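Phosphate-specific transport system accessory protein PhoU homolog (Streptococcus pneumoniae, PDB 2I0M) probably takes part in regulating phosphate uptake as a cytoplasmic, zinc-binding, all-helical homodimer. Local coordinates at residues 38-49 with 94-105. Residues are numbered along the deposited sequence; the frame is centred on the assembly and turned at random.
Sequences DKEMAELIINKD and GDHMAGIAKAVL. With ZN (zinc ion), chain D.
Ile-46 enters segment 94-105 as a knob, its side chain seated in a hole formed by Ala-98, Ala-101, Lys-102 and Leu-105. CG1 lies anti to the carbonyl carbon (chi1 -64°) and chi2 is also extended, which carries the tip over to Leu-105; the two side chains meet tip to tip, Ile-46 CD1 to Leu-105 CD1 at 3.6 Å. Lys-102 passes slantwise beside the same methyl, touching it with the aliphatic CG. One turn back, Ala-42 faces Ala-101, and these small residues let the backbones come close, Ala-42 CA to Ala-101 CA at 4.5 Å. Ile-45 lays CG2 against Ala-101 CB (3.8 Å) and the backbone of Ala-98. Segments 39-49 and 94-105, parts of helices 39-66 and 74-105, run antiparallel, 146° between directions and 8.5 Å between axes at closest approach; both lie within the first PhoU family region of this all-helical protein, and helix 5-35 also touches them, through Met-41 and Met-97. Near the start of helix 39-66, Lys-39 stretches its extended chain past Val-104 O; NZ hydrogen-bonds to Leu-107 O and only weakly to Leu-105 O. Asp-38 caps this helix, OD2 accepting from Met-41 N at 2.9 Å from above the carboxylate plane. At the Asp-49 end of the contact, Asp-49 and Asp-95 cross nearly at right angles, with Asp-49 OD2 only 3.0 Å from Asp-95 OD1. Asp-95 OD2 binds zinc at 2.0 Å, alongside Glu-91 of the same chain and Asp-214 of the second subunit; the cation probably offsets part of this acidic crowding. A water donates to both Asp-49 OD1 and Gly-94 O, bridging two acceptors.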
loop_
_atom_site.group_PDB
_atom_site.type_symbol
_atom_site.label_atom_id
_atom_site.label_comp_id
_atom_site.label_asym_id
_atom_site.label_seq_id
_atom_site.Cartn_x
_atom_site.Cartn_y
_atom_site.Cartn_z
ATOM N N ASP A 38 22.456 12.113 -9.513
ATOM C CA ASP A 38 22.150 12.536 -10.874
ATOM C C ASP A 38 20.741 13.134 -10.939
ATOM O O ASP A 38 19.750 12.428 -11.191
ATOM C CB ASP A 38 22.298 11.342 -11.819
ATOM C CG ASP A 38 22.130 11.708 -13.285
ATOM O OD1 ASP A 38 22.517 10.872 -14.129
ATOM O OD2 ASP A 38 21.609 12.801 -13.609
ATOM N N LYS A 39 20.665 14.443 -10.710
ATOM C CA LYS A 39 19.392 15.158 -10.670
ATOM C C LYS A 39 18.661 15.177 -12.015
ATOM O O LYS A 39 17.440 15.322 -12.065
ATOM C CB LYS A 39 19.589 16.575 -10.132
ATOM C CG LYS A 39 19.979 16.602 -8.660
ATOM C CD LYS A 39 19.941 18.014 -8.076
ATOM C CE LYS A 39 20.580 18.024 -6.691
ATOM N NZ LYS A 39 19.993 19.053 -5.790
ATOM N N GLU A 40 19.414 15.010 -13.096
ATOM C CA GLU A 40 18.842 14.956 -14.435
ATOM C C GLU A 40 18.149 13.617 -14.684
ATOM O O GLU A 40 17.055 13.583 -15.241
ATOM C CB GLU A 40 19.915 15.251 -15.489
ATOM C CG GLU A 40 20.663 16.546 -15.208
ATOM C CD GLU A 40 21.472 17.030 -16.387
ATOM O OE1 GLU A 40 21.425 18.250 -16.686
ATOM O OE2 GLU A 40 22.156 16.190 -17.015
ATOM N N MET A 41 18.779 12.526 -14.248
ATOM C CA MET A 41 18.187 11.187 -14.343
ATOM C C MET A 41 16.945 11.082 -13.470
ATOM O O MET A 41 15.980 10.415 -13.842
ATOM C CB MET A 41 19.204 10.114 -13.942
ATOM C CG MET A 41 18.832 8.672 -14.302
ATOM S SD MET A 41 19.936 7.513 -13.449
ATOM C CE MET A 41 19.748 6.036 -14.432
ATOM N N ALA A 42 16.973 11.744 -12.315
ATOM C CA ALA A 42 15.808 11.825 -11.447
ATOM C C ALA A 42 14.617 12.440 -12.180
ATOM O O ALA A 42 13.495 11.936 -12.067
ATOM C CB ALA A 42 16.126 12.606 -10.177
ATOM N N GLU A 43 14.874 13.512 -12.936
ATOM C CA GLU A 43 13.826 14.229 -13.672
ATOM C C GLU A 43 13.173 13.394 -14.769
ATOM O O GLU A 43 11.973 13.488 -14.987
ATOM C CB GLU A 43 14.366 15.537 -14.281
ATOM C CG GLU A 43 13.806 16.800 -13.651
ATOM C CD GLU A 43 13.459 17.871 -14.688
ATOM O OE1 GLU A 43 12.912 17.517 -15.759
ATOM O OE2 GLU A 43 13.716 19.072 -14.431
ATOM N N LEU A 44 13.979 12.603 -15.475
ATOM C CA LEU A 44 13.473 11.701 -16.509
ATOM C C LEU A 44 12.621 10.588 -15.890
ATOM O O LEU A 44 11.612 10.178 -16.469
ATOM C CB LEU A 44 14.616 11.128 -17.368
ATOM C CG LEU A 44 15.603 12.110 -18.039
ATOM C CD1 LEU A 44 16.809 11.385 -18.633
ATOM C CD2 LEU A 44 14.951 13.038 -19.094
ATOM N N ILE A 45 13.000 10.124 -14.701
ATOM C CA ILE A 45 12.182 9.143 -13.966
ATOM C C ILE A 45 10.808 9.725 -13.614
ATOM O O ILE A 45 9.777 9.041 -13.728
ATOM C CB ILE A 45 12.860 8.688 -12.651
ATOM C CG1 ILE A 45 14.088 7.825 -12.952
ATOM C CG2 ILE A 45 11.848 7.959 -11.733
ATOM C CD1 ILE A 45 15.163 7.905 -11.891
ATOM N N ILE A 46 10.808 10.970 -13.151
ATOM C CA ILE A 46 9.590 11.625 -12.721
ATOM C C ILE A 46 8.640 11.779 -13.915
ATOM O O ILE A 46 7.461 11.454 -13.823
ATOM C CB ILE A 46 9.905 12.972 -12.030
ATOM C CG1 ILE A 46 10.701 12.718 -10.743
ATOM C CG2 ILE A 46 8.626 13.775 -11.745
ATOM C CD1 ILE A 46 11.434 13.944 -10.219
ATOM N N ASN A 47 9.178 12.234 -15.040
ATOM C CA ASN A 47 8.392 12.416 -16.254
ATOM C C ASN A 47 7.924 11.125 -16.955
ATOM O O ASN A 47 6.932 11.143 -17.689
ATOM C CB ASN A 47 9.128 13.348 -17.213
ATOM C CG ASN A 47 9.230 14.770 -16.664
ATOM O OD1 ASN A 47 8.267 15.297 -16.101
ATOM N ND2 ASN A 47 10.403 15.393 -16.813
ATOM N N LYS A 48 8.621 10.012 -16.720
ATOM C CA LYS A 48 8.233 8.738 -17.324
ATOM C C LYS A 48 7.257 7.923 -16.482
ATOM O O LYS A 48 6.763 6.888 -16.941
ATOM C CB LYS A 48 9.451 7.886 -17.670
ATOM C CG LYS A 48 10.137 8.313 -18.967
ATOM C CD LYS A 48 10.854 7.151 -19.648
ATOM C CE LYS A 48 12.067 6.672 -18.855
ATOM N NZ LYS A 48 13.230 6.405 -19.775
ATOM N N ASP A 49 6.961 8.390 -15.269
ATOM C CA ASP A 49 6.033 7.662 -14.405
ATOM C C ASP A 49 4.669 7.394 -15.064
ATOM O O ASP A 49 4.111 6.324 -14.884
ATOM C CB ASP A 49 5.849 8.332 -13.037
ATOM C CG ASP A 49 5.037 7.464 -12.085
ATOM O OD1 ASP A 49 5.592 6.487 -11.520
ATOM O OD2 ASP A 49 3.826 7.728 -11.930
ATOM N N GLY A 94 6.151 1.742 -8.769
ATOM C CA GLY A 94 6.553 2.848 -9.651
ATOM C C GLY A 94 6.492 4.256 -9.064
ATOM O O GLY A 94 7.455 4.999 -9.157
ATOM N N ASP A 95 5.367 4.639 -8.466
ATOM C CA ASP A 95 5.239 5.971 -7.832
ATOM C C ASP A 95 6.288 6.210 -6.725
ATOM O O ASP A 95 6.766 7.320 -6.546
ATOM C CB ASP A 95 3.865 6.134 -7.195
ATOM C CG ASP A 95 2.716 6.148 -8.204
ATOM O OD1 ASP A 95 2.870 6.510 -9.408
ATOM O OD2 ASP A 95 1.605 5.829 -7.734
ATOM N N HIS A 96 6.627 5.160 -5.986
ATOM C CA HIS A 96 7.565 5.247 -4.873
ATOM C C HIS A 96 8.997 5.341 -5.367
ATOM O O HIS A 96 9.860 5.886 -4.679
ATOM C CB HIS A 96 7.401 4.058 -3.906
ATOM C CG HIS A 96 6.305 4.253 -2.908
ATOM N ND1 HIS A 96 5.126 3.545 -2.952
ATOM C CD2 HIS A 96 6.187 5.112 -1.873
ATOM C CE1 HIS A 96 4.332 3.954 -1.977
ATOM N NE2 HIS A 96 4.953 4.906 -1.307
ATOM N N MET A 97 9.234 4.830 -6.570
ATOM C CA MET A 97 10.491 5.043 -7.249
ATOM C C MET A 97 10.599 6.479 -7.823
ATOM O O MET A 97 11.683 7.074 -7.785
ATOM C CB MET A 97 10.734 3.943 -8.292
ATOM C CG MET A 97 10.889 2.513 -7.670
ATOM S SD MET A 97 12.175 2.329 -6.373
ATOM C CE MET A 97 11.339 2.709 -4.857
ATOM N N ALA A 98 9.494 7.033 -8.334
ATOM C CA ALA A 98 9.442 8.457 -8.708
ATOM C C ALA A 98 9.603 9.345 -7.481
ATOM O O ALA A 98 10.169 10.437 -7.579
ATOM C CB ALA A 98 8.128 8.809 -9.434
ATOM N N GLY A 99 9.093 8.877 -6.339
ATOM C CA GLY A 99 9.212 9.583 -5.065
ATOM C C GLY A 99 10.654 9.735 -4.622
ATOM O O GLY A 99 11.052 10.810 -4.193
ATOM N N ILE A 100 11.438 8.663 -4.760
ATOM C CA ILE A 100 12.887 8.674 -4.493
ATOM C C ILE A 100 13.632 9.638 -5.433
ATOM O O ILE A 100 14.550 10.360 -5.023
ATOM C CB ILE A 100 13.497 7.258 -4.615
ATOM C CG1 ILE A 100 12.985 6.349 -3.503
ATOM C CG2 ILE A 100 15.024 7.312 -4.570
ATOM C CD1 ILE A 100 13.690 4.966 -3.418
ATOM N N ALA A 101 13.221 9.642 -6.694
ATOM C CA ALA A 101 13.762 10.576 -7.662
ATOM C C ALA A 101 13.477 12.020 -7.260
ATOM O O ALA A 101 14.346 12.865 -7.411
ATOM C CB ALA A 101 13.231 10.270 -9.067
ATOM N N LYS A 102 12.283 12.298 -6.728
ATOM C CA LYS A 102 11.950 13.643 -6.227
ATOM C C LYS A 102 12.794 14.051 -5.018
ATOM O O LYS A 102 13.236 15.192 -4.928
ATOM C CB LYS A 102 10.466 13.770 -5.883
ATOM C CG LYS A 102 9.523 13.455 -7.026
ATOM C CD LYS A 102 8.088 13.745 -6.634
ATOM C CE LYS A 102 7.117 13.210 -7.669
ATOM N NZ LYS A 102 5.774 13.825 -7.503
ATOM N N ALA A 103 13.014 13.119 -4.094
ATOM C CA ALA A 103 13.874 13.374 -2.941
ATOM C C ALA A 103 15.327 13.679 -3.353
ATOM O O ALA A 103 16.012 14.435 -2.675
ATOM C CB ALA A 103 13.819 12.209 -1.964
ATOM N N VAL A 104 15.779 13.088 -4.461
ATOM C CA VAL A 104 17.119 13.327 -5.000
ATOM C C VAL A 104 17.274 14.770 -5.482
ATOM O O VAL A 104 18.368 15.323 -5.437
ATOM C CB VAL A 104 17.483 12.312 -6.132
ATOM C CG1 VAL A 104 18.732 12.753 -6.910
ATOM C CG2 VAL A 104 17.674 10.904 -5.556
ATOM N N LEU A 105 16.176 15.375 -5.930
ATOM C CA LEU A 105 16.177 16.774 -6.379
ATOM C C LEU A 105 16.251 17.749 -5.205
ATOM O O LEU A 105 16.618 18.910 -5.374
ATOM C CB LEU A 105 14.923 17.087 -7.201
ATOM C CG LEU A 105 14.562 16.276 -8.445
ATOM C CD1 LEU A 105 13.230 16.774 -8.990
ATOM C CD2 LEU A 105 15.644 16.371 -9.501
HETATM ZN ZN ZN D . -0.267 5.954 -8.491
HETATM O O HOH W 1 8.068 5.986 -11.649
#